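Lmo2445 protein (Listeria monocytogenes EGD-e, PDB 5HZL) is of unknown function but is a secreted, calcium-binding internalin-like protein with leucine-rich repeats. Local coordinates at residues Glu22-Glu27 / Asn73-Thr78; Pro94-Ala99 / Ala119-Leu124; Pro58-Gly63 / Glu82-Ser87. One frame throughout, in Å; residues are numbered along the deposited sequence.

Contact 1: Glu22-Glu27 / Asn73-Thr78. With CA (calcium ion), chain B.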
loop_
_atom_site.group_PDB
_atom_site.type_symbol
_atom_site.label_atom_id
_atom_site.label_comp_id
_atom_site.label_asym_id
_atom_site.label_seq_id
_atom_site.Cartn_x
_atom_site.Cartn_y
_atom_site.Cartn_z
ATOM N N GLU A 22 -12.357 0.889 31.184
ATOM C CA GLU A 22 -12.270 -0.569 31.361
ATOM C C GLU A 22 -12.503 -1.249 30.020
ATOM O O GLU A 22 -11.876 -2.252 29.714
ATOM C CB GLU A 22 -13.231 -1.108 32.411
ATOM C CG GLU A 22 -12.905 -0.678 33.840
ATOM C CD GLU A 22 -13.702 -1.452 34.893
ATOM O OE1 GLU A 22 -14.574 -2.289 34.519
ATOM O OE2 GLU A 22 -13.443 -1.225 36.099
ATOM N N ALA A 23 -13.400 -0.687 29.220
ATOM C CA ALA A 23 -13.691 -1.249 27.900
ATOM C C ALA A 23 -12.520 -1.050 26.929
ATOM O O ALA A 23 -12.153 -1.963 26.186
ATOM C CB ALA A 23 -14.964 -0.630 27.321
ATOM N N PHE A 24 -11.941 0.148 26.949
ATOM C CA PHE A 24 -10.846 0.480 26.045
ATOM C C PHE A 24 -9.719 1.112 26.860
ATOM O O PHE A 24 -9.682 2.318 27.000
ATOM C CB PHE A 24 -11.365 1.436 24.968
ATOM C CG PHE A 24 -12.671 1.001 24.341
ATOM C CD1 PHE A 24 -12.711 -0.024 23.406
ATOM C CD2 PHE A 24 -13.864 1.634 24.680
ATOM C CE1 PHE A 24 -13.908 -0.420 22.828
ATOM C CE2 PHE A 24 -15.071 1.251 24.096
ATOM C CZ PHE A 24 -15.090 0.221 23.166
ATOM N N PRO A 25 -8.800 0.291 27.409
ATOM C CA PRO A 25 -7.724 0.805 28.257
ATOM C C PRO A 25 -6.482 1.423 27.584
ATOM O O PRO A 25 -5.354 1.024 27.862
ATOM C CB PRO A 25 -7.382 -0.406 29.152
ATOM C CG PRO A 25 -7.752 -1.579 28.356
ATOM C CD PRO A 25 -8.875 -1.180 27.457
ATOM N N VAL A 26 -6.710 2.409 26.728
ATOM C CA VAL A 26 -5.670 3.154 26.047
ATOM C C VAL A 26 -6.185 4.580 26.175
ATOM O O VAL A 26 -7.241 4.900 25.604
ATOM C CB VAL A 26 -5.527 2.754 24.567
ATOM C CG1 VAL A 26 -4.555 3.678 23.848
ATOM C CG2 VAL A 26 -5.080 1.307 24.437
ATOM N N GLU A 27 -5.460 5.414 26.929
ATOM C CA GLU A 27 -5.847 6.822 27.180
ATOM C C GLU A 27 -6.502 7.540 25.981
ATOM O O GLU A 27 -7.684 7.924 26.041
ATOM C CB GLU A 27 -4.636 7.634 27.681
ATOM C CG GLU A 27 -4.942 9.101 27.990
ATOM C CD GLU A 27 -3.726 9.897 28.454
ATOM O OE1 GLU A 27 -2.637 9.315 28.702
ATOM O OE2 GLU A 27 -3.879 11.131 28.574
ATOM N N ASN A 73 -11.493 -4.132 19.499
ATOM C CA ASN A 73 -12.113 -5.461 19.486
ATOM C C ASN A 73 -12.721 -5.908 20.827
ATOM O O ASN A 73 -13.347 -6.968 20.896
ATOM C CB ASN A 73 -11.141 -6.502 18.944
ATOM C CG ASN A 73 -10.915 -6.351 17.459
ATOM O OD1 ASN A 73 -11.857 -6.093 16.715
ATOM N ND2 ASN A 73 -9.682 -6.544 17.010
ATOM N N ASN A 74 -12.537 -5.109 21.879
ATOM C CA ASN A 74 -13.152 -5.405 23.175
ATOM C C ASN A 74 -14.645 -5.180 23.131
ATOM O O ASN A 74 -15.321 -5.535 24.066
ATOM C CB ASN A 74 -12.570 -4.563 24.315
ATOM C CG ASN A 74 -11.144 -4.948 24.668
ATOM O OD1 ASN A 74 -10.570 -5.883 24.103
ATOM N ND2 ASN A 74 -10.562 -4.225 25.617
ATOM N N GLU A 75 -15.151 -4.564 22.069
ATOM C CA GLU A 75 -16.582 -4.334 21.931
ATOM C C GLU A 75 -16.990 -4.422 20.464
ATOM O O GLU A 75 -16.171 -4.694 19.591
ATOM C CB GLU A 75 -16.971 -2.959 22.499
ATOM C CG GLU A 75 -16.590 -2.702 23.954
ATOM C CD GLU A 75 -17.211 -3.675 24.946
ATOM O OE1 GLU A 75 -18.181 -4.409 24.618
ATOM O OE2 GLU A 75 -16.710 -3.691 26.081
ATOM N N VAL A 76 -18.271 -4.201 20.217
ATOM C CA VAL A 76 -18.840 -4.227 18.885
ATOM C C VAL A 76 -19.587 -2.912 18.652
ATOM O O VAL A 76 -20.553 -2.617 19.363
ATOM C CB VAL A 76 -19.836 -5.406 18.734
ATOM C CG1 VAL A 76 -20.528 -5.364 17.375
ATOM C CG2 VAL A 76 -19.129 -6.738 18.949
ATOM N N PHE A 77 -19.132 -2.128 17.670
ATOM C CA PHE A 77 -19.768 -0.866 17.305
ATOM C C PHE A 77 -20.655 -1.279 16.142
ATOM O O PHE A 77 -20.307 -1.067 14.994
ATOM C CB PHE A 77 -18.722 0.149 16.871
ATOM C CG PHE A 77 -17.709 0.484 17.929
ATOM C CD1 PHE A 77 -16.601 -0.336 18.137
ATOM C CD2 PHE A 77 -17.831 1.652 18.693
ATOM C CE1 PHE A 77 -15.653 -0.015 19.108
ATOM C CE2 PHE A 77 -16.888 1.978 19.661
ATOM C CZ PHE A 77 -15.797 1.145 19.870
ATOM N N THR A 78 -21.803 -1.882 16.454
ATOM C CA THR A 78 -22.736 -2.418 15.435
ATOM C C THR A 78 -23.081 -1.522 14.249
ATOM O O THR A 78 -23.372 -2.049 13.197
ATOM C CB THR A 78 -24.108 -2.851 16.025
ATOM O OG1 THR A 78 -24.777 -1.698 16.517
ATOM C CG2 THR A 78 -23.992 -3.888 17.161
HETATM CA CA CA B . -5.177 13.046 27.422
#
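Phe24 and Phe77 both carry CG anti to the carbonyl carbon, beside the backbone N (chi1 -47° in Phe24), and the two side chains reach toward each other, tip to tip. Their CZ atoms are 3.5 Å apart. The ring planes are nearly parallel but slid past one another, with centroids 5.6 Å apart, so there is little overlap and the contact is not a full stack. The side chains of Glu75 and Phe24 run obliquely past each other. With CG likewise anti to the carbonyl carbon, Glu75 puts CG 3.4 Å from Phe24 CZ; the bend at chi2 then turns the carboxylate aside, its plane almost perpendicular to the ring. Glu75 OE2 lies 3.7 Å from Ala23 CB, and Ala23 CB itself covers one face of the Phe24 ring near its rim.

The segment carrying Ala23 and Phe24 belongs to the N-terminal internalin region, which is related to the EF-hand families. It leads from helix 20-23 through an inverse gamma turn centred on Pro25 to Val26, the N-cap of helix 27-36. At the end of the first helix, Asn74 takes up a backbone carbonyl: its ND2 donates to Ala23 O at 2.8 Å, with an N-H...O angle of 158°. The oxygen lies close to the Asn74 amide plane, although the donor is somewhat tilted from the carbonyl plane. Beside this bond, Pro25 CD comes to 3.9 Å from Asn74 ND2. At the far end of 22-27, Glu27 OE2 binds a calcium ion at 2.6 Å, a metal site shared with Glu31, while Leu51 of helix 48-51 touches both Glu75 and Phe77.

Contact 2: Pro94-Ala99 / Ala119-Leu124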
loop_
_atom_site.group_PDB
_atom_site.type_symbol
_atom_site.label_atom_id
_atom_site.label_comp_id
_atom_site.label_asym_id
_atom_site.label_seq_id
_atom_site.Cartn_x
_atom_site.Cartn_y
_atom_site.Cartn_z
ATOM N N PRO A 94 -4.310 -4.176 13.155
ATOM C CA PRO A 94 -5.013 -5.411 13.506
ATOM C C PRO A 94 -6.287 -5.641 12.669
ATOM O O PRO A 94 -6.740 -4.759 11.911
ATOM C CB PRO A 94 -5.386 -5.184 14.972
ATOM C CG PRO A 94 -5.609 -3.703 15.050
ATOM C CD PRO A 94 -4.590 -3.094 14.122
ATOM N N ASP A 95 -6.830 -6.846 12.816
ATOM C CA ASP A 95 -8.063 -7.269 12.162
ATOM C C ASP A 95 -9.183 -6.754 13.079
ATOM O O ASP A 95 -9.399 -7.306 14.163
ATOM C CB ASP A 95 -8.061 -8.805 12.032
ATOM C CG ASP A 95 -9.351 -9.381 11.441
ATOM O OD1 ASP A 95 -10.406 -8.710 11.472
ATOM O OD2 ASP A 95 -9.297 -10.542 10.965
ATOM N N LEU A 96 -9.875 -5.700 12.646
ATOM C CA LEU A 96 -10.962 -5.081 13.419
ATOM C C LEU A 96 -12.383 -5.474 12.972
ATOM O O LEU A 96 -13.349 -4.811 13.359
ATOM C CB LEU A 96 -10.814 -3.551 13.389
ATOM C CG LEU A 96 -9.539 -2.947 13.989
ATOM C CD1 LEU A 96 -9.455 -1.466 13.695
ATOM C CD2 LEU A 96 -9.466 -3.188 15.490
ATOM N N SER A 97 -12.520 -6.548 12.191
ATOM C CA SER A 97 -13.840 -7.007 11.708
ATOM C C SER A 97 -14.808 -7.424 12.820
ATOM O O SER A 97 -16.017 -7.403 12.634
ATOM C CB SER A 97 -13.681 -8.179 10.742
ATOM O OG SER A 97 -13.058 -9.283 11.370
ATOM N N GLU A 98 -14.248 -7.807 13.962
ATOM C CA GLU A 98 -15.016 -8.235 15.135
ATOM C C GLU A 98 -15.736 -6.983 15.705
ATOM O O GLU A 98 -16.921 -7.015 16.034
ATOM C CB GLU A 98 -14.041 -8.840 16.177
ATOM C CG GLU A 98 -14.635 -9.758 17.244
ATOM C CD GLU A 98 -15.072 -11.137 16.709
ATOM O OE1 GLU A 98 -14.897 -11.417 15.491
ATOM O OE2 GLU A 98 -15.586 -11.958 17.523
ATOM N N ALA A 99 -14.996 -5.883 15.779
ATOM C CA ALA A 99 -15.503 -4.611 16.301
ATOM C C ALA A 99 -16.256 -3.740 15.307
ATOM O O ALA A 99 -17.079 -2.913 15.710
ATOM C CB ALA A 99 -14.347 -3.797 16.864
ATOM N N ALA A 119 -9.086 -9.344 6.050
ATOM C CA ALA A 119 -10.088 -9.254 7.093
ATOM C C ALA A 119 -11.473 -9.278 6.499
ATOM O O ALA A 119 -11.707 -8.768 5.402
ATOM C CB ALA A 119 -9.880 -7.967 7.872
ATOM N N ASN A 120 -12.392 -9.844 7.262
ATOM C CA ASN A 120 -13.762 -9.996 6.836
ATOM C C ASN A 120 -14.630 -8.744 7.005
ATOM O O ASN A 120 -15.236 -8.552 8.042
ATOM C CB ASN A 120 -14.356 -11.185 7.614
ATOM C CG ASN A 120 -15.756 -11.548 7.167
ATOM O OD1 ASN A 120 -16.161 -11.287 6.026
ATOM N ND2 ASN A 120 -16.498 -12.173 8.059
ATOM N N TYR A 121 -14.681 -7.904 5.976
ATOM C CA TYR A 121 -15.510 -6.686 5.978
ATOM C C TYR A 121 -16.434 -6.759 4.747
ATOM O O TYR A 121 -16.110 -6.252 3.679
ATOM C CB TYR A 121 -14.693 -5.389 5.940
ATOM C CG TYR A 121 -13.696 -5.152 7.037
ATOM C CD1 TYR A 121 -14.087 -4.717 8.289
ATOM C CD2 TYR A 121 -12.341 -5.293 6.799
ATOM C CE1 TYR A 121 -13.150 -4.469 9.292
ATOM C CE2 TYR A 121 -11.402 -5.044 7.784
ATOM C CZ TYR A 121 -11.807 -4.631 9.026
ATOM O OH TYR A 121 -10.845 -4.387 9.973
ATOM N N PRO A 122 -17.590 -7.403 4.898
ATOM C CA PRO A 122 -18.539 -7.553 3.787
ATOM C C PRO A 122 -18.993 -6.254 3.129
ATOM O O PRO A 122 -19.089 -6.187 1.903
ATOM C CB PRO A 122 -19.758 -8.212 4.455
ATOM C CG PRO A 122 -19.237 -8.861 5.679
ATOM C CD PRO A 122 -18.098 -8.010 6.145
ATOM N N ASN A 123 -19.256 -5.243 3.952
ATOM C CA ASN A 123 -19.757 -3.953 3.496
ATOM C C ASN A 123 -18.704 -2.930 3.112
ATOM O O ASN A 123 -19.055 -1.814 2.732
ATOM C CB ASN A 123 -20.631 -3.367 4.602
ATOM C CG ASN A 123 -21.762 -4.292 5.006
ATOM O OD1 ASN A 123 -22.107 -5.226 4.293
ATOM N ND2 ASN A 123 -22.350 -4.026 6.152
ATOM N N LEU A 124 -17.428 -3.293 3.194
ATOM C CA LEU A 124 -16.364 -2.352 2.863
ATOM C C LEU A 124 -16.467 -1.967 1.380
ATOM O O LEU A 124 -16.451 -2.820 0.496
ATOM C CB LEU A 124 -14.976 -2.914 3.220
ATOM C CG LEU A 124 -13.831 -1.893 3.209
ATOM C CD1 LEU A 124 -14.074 -0.798 4.236
ATOM C CD2 LEU A 124 -12.497 -2.562 3.486
#
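Tyr121 offers one face of its ring to Ser97, whose CB sits 4.0 Å above the plane and toward the rim rather than over the centre. The ring atom beneath is CE1, which also approaches Ser97 CA at 3.6 Å. CG of the tyrosine is anti to the carbonyl carbon, beside the backbone N (chi1 -58°); from there the ring extends to segment 94-99, where its hydroxyl meets the backbone of Leu96. Leu96 N donates to Tyr121 OH at 3.1 Å in a noticeably bent bond, with an N-H...O angle of 135°, and Leu96 CB lies alongside the same oxygen.

Ser97 is held from within its own segment. Asp95 OD1 receives two donors: Ser97 N at 3.1 Å, met nearly head-on to the C-O bond, and Ser97 OG at 2.7 Å, bound through the syn lone pair of OD1. The first of these makes an Asx turn; together they hold the Ser97 N-H and hydroxyl on one oxygen. Ser97 CB points to the neighbouring segment, close to Asn120 O. Ala119 CB lies over one face of the Asp95 carboxylate, 3.7 Å from OD1.

Further links run on in both directions: Asp95 O accepts from Asn73, while the backbone of Tyr121 is bonded to Gly143. Segments 94-99 and 119-124 precede strands 105-107 and 126-128, neighbours in the parallel sheet. Irregular connections packed side by side in this way, each leading into the next strand of the sheet, are characteristic of the leucine-rich repeat solenoid.

Contact 3: Pro58-Gly63 / Glu82-Ser87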
loop_
_atom_site.group_PDB
_atom_site.type_symbol
_atom_site.label_atom_id
_atom_site.label_comp_id
_atom_site.label_asym_id
_atom_site.label_seq_id
_atom_site.Cartn_x
_atom_site.Cartn_y
_atom_site.Cartn_z
ATOM N N PRO A 58 -13.770 8.236 15.064
ATOM C CA PRO A 58 -12.794 9.283 14.803
ATOM C C PRO A 58 -11.562 9.192 15.684
ATOM O O PRO A 58 -11.558 9.703 16.799
ATOM C CB PRO A 58 -13.581 10.561 15.095
ATOM C CG PRO A 58 -14.515 10.165 16.176
ATOM C CD PRO A 58 -14.833 8.708 15.973
ATOM N N LEU A 59 -10.520 8.566 15.147
ATOM C CA LEU A 59 -9.246 8.403 15.828
ATOM C C LEU A 59 -8.058 8.952 15.036
ATOM O O LEU A 59 -6.974 8.371 15.096
ATOM C CB LEU A 59 -9.021 6.924 16.090
ATOM C CG LEU A 59 -10.023 6.238 17.000
ATOM C CD1 LEU A 59 -9.668 4.770 17.101
ATOM C CD2 LEU A 59 -10.015 6.876 18.373
ATOM N N PRO A 60 -8.238 10.070 14.289
ATOM C CA PRO A 60 -7.057 10.519 13.562
ATOM C C PRO A 60 -6.070 11.285 14.403
ATOM O O PRO A 60 -6.440 11.903 15.380
ATOM C CB PRO A 60 -7.632 11.479 12.521
ATOM C CG PRO A 60 -8.812 12.041 13.194
ATOM C CD PRO A 60 -9.412 10.896 13.954
ATOM N N SER A 61 -4.816 11.214 13.982
ATOM C CA SER A 61 -3.701 11.940 14.567
ATOM C C SER A 61 -3.624 11.881 16.071
ATOM O O SER A 61 -3.662 12.911 16.721
ATOM C CB SER A 61 -3.768 13.401 14.063
ATOM O OG SER A 61 -2.605 14.144 14.385
ATOM N N LEU A 62 -3.505 10.667 16.608
ATOM C CA LEU A 62 -3.396 10.427 18.077
ATOM C C LEU A 62 -2.182 9.566 18.470
ATOM O O LEU A 62 -2.117 9.051 19.580
ATOM C CB LEU A 62 -4.676 9.764 18.619
ATOM C CG LEU A 62 -5.994 10.525 18.471
ATOM C CD1 LEU A 62 -7.176 9.632 18.820
ATOM C CD2 LEU A 62 -5.992 11.795 19.301
ATOM N N GLY A 63 -1.226 9.405 17.568
ATOM C CA GLY A 63 -0.047 8.612 17.886
ATOM C C GLY A 63 -0.279 7.136 18.161
ATOM O O GLY A 63 0.595 6.476 18.726
ATOM N N GLU A 82 -17.690 4.040 9.337
ATOM C CA GLU A 82 -16.437 4.682 8.970
ATOM C C GLU A 82 -15.378 4.599 10.057
ATOM O O GLU A 82 -15.660 4.837 11.220
ATOM C CB GLU A 82 -16.711 6.157 8.675
ATOM C CG GLU A 82 -15.480 7.024 8.403
ATOM C CD GLU A 82 -15.824 8.497 8.169
ATOM O OE1 GLU A 82 -15.301 9.345 8.936
ATOM O OE2 GLU A 82 -16.641 8.811 7.266
ATOM N N LEU A 83 -14.153 4.275 9.657
ATOM C CA LEU A 83 -13.001 4.215 10.549
ATOM C C LEU A 83 -12.008 5.292 10.078
ATOM O O LEU A 83 -11.488 5.199 8.965
ATOM C CB LEU A 83 -12.337 2.846 10.482
ATOM C CG LEU A 83 -11.069 2.702 11.327
ATOM C CD1 LEU A 83 -11.338 3.031 12.790
ATOM C CD2 LEU A 83 -10.503 1.302 11.169
ATOM N N ALA A 84 -11.760 6.295 10.915
ATOM C CA ALA A 84 -10.838 7.391 10.623
ATOM C C ALA A 84 -9.570 7.236 11.481
ATOM O O ALA A 84 -9.593 7.549 12.682
ATOM C CB ALA A 84 -11.518 8.716 10.922
ATOM N N ILE A 85 -8.481 6.755 10.876
ATOM C CA ILE A 85 -7.218 6.537 11.590
ATOM C C ILE A 85 -5.999 7.173 10.925
ATOM O O ILE A 85 -4.870 6.749 11.159
ATOM C CB ILE A 85 -6.952 5.023 11.816
ATOM C CG1 ILE A 85 -6.982 4.264 10.491
ATOM C CG2 ILE A 85 -7.974 4.429 12.774
ATOM C CD1 ILE A 85 -6.686 2.789 10.614
ATOM N N TRP A 86 -6.220 8.216 10.138
ATOM C CA TRP A 86 -5.120 8.898 9.451
ATOM C C TRP A 86 -4.198 9.678 10.395
ATOM O O TRP A 86 -4.633 10.131 11.432
ATOM C CB TRP A 86 -5.651 9.789 8.315
ATOM C CG TRP A 86 -6.802 10.714 8.643
ATOM C CD1 TRP A 86 -8.130 10.432 8.522
ATOM C CD2 TRP A 86 -6.721 12.066 9.101
ATOM N NE1 TRP A 86 -8.884 11.515 8.896
ATOM C CE2 TRP A 86 -8.050 12.536 9.248
ATOM C CE3 TRP A 86 -5.663 12.924 9.410
ATOM C CZ2 TRP A 86 -8.350 13.832 9.688
ATOM C CZ3 TRP A 86 -5.958 14.228 9.853
ATOM C CH2 TRP A 86 -7.293 14.664 9.987
ATOM N N SER A 87 -2.930 9.813 10.001
ATOM C CA SER A 87 -1.868 10.507 10.754
ATOM C C SER A 87 -1.466 9.830 12.092
ATOM O O SER A 87 -1.027 10.494 13.029
ATOM C CB SER A 87 -2.167 12.003 10.920
ATOM O OG SER A 87 -2.164 12.665 9.669
HETATM O O HOH W 1 0.420 10.446 15.276
#
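Pro60 has the most surface buried here, and its ring packs on the indole of Trp86. Its CB stands over the face of the ring system, 3.6 Å from the centroid of the six-membered ring and only 16° off its normal, a clear CH-pi contact; CG follows more distantly above the CE2-CZ2 side. Trp86 has CG between its backbone N and carbonyl carbon (chi1 49°), which sets Trp86 CG on the side of the proline, 4.0 Å from Pro60 CB; the two side chains cross obliquely.

Ala84 comes next. Its backbone forms a parallel beta bridge with Pro58, the two side chains emerging on the same face of the sheet, and its CB lies 4.1 Å from Pro58 CA. Its carbonyl oxygen accepts from Leu59 N at 2.8 Å. Pro60 has no N-H to add to that bond, but its CD packs against the same oxygen.

Ser61 continues the pairing beyond the strand. Ser61 N donates to Trp86 O at 2.8 Å, with an N-H...O angle of 155°, so the backbone on both sides of Pro60 is tied to the next segment. Ser61 CA then directs its hydrogen almost straight at Ser87 O, 3.4 Å away. That oxygen also accepts from a water, which receives a weak bond from Gly63 N.

Behind the proline, Leu59 CB faces Ile85 CG2 in the buried interior, and Leu59 also touches Ala32 of helix 27-36. Asn88 joins the two segments by side-chain bonds: ND2 donates to Leu59 O and Ile85 O, and OD1 accepts from Leu62 N. A short parallel strand, inward-facing Leu83 and Ile85, and an asparagine bonding to the preceding turn, as in the asparagine ladder, are hallmarks of the leucine-rich repeat.

Overall arrangement
The three contacts lie close together toward the N-terminal end of the solenoid, with centres about 15 to 16 Å apart. Along the chain, contacts 1 and 3 interlock, because 58-63 and 82-87 alternate with 22-27 and 73-78, whereas contact 2 follows both. Contact 3 belongs to strands 56-58 and 82-84, the first two of the seven-stranded parallel sheet; contact 2 joins connections leading to the third and fourth. Contact 1 ties the calcium-binding N-terminal region to the connection between the first two strands. Contacts 1 and 2 touch directly through Phe77 N and Ala99 O, and Leu96 packs on Leu83, so cap and repeats form one continuous body.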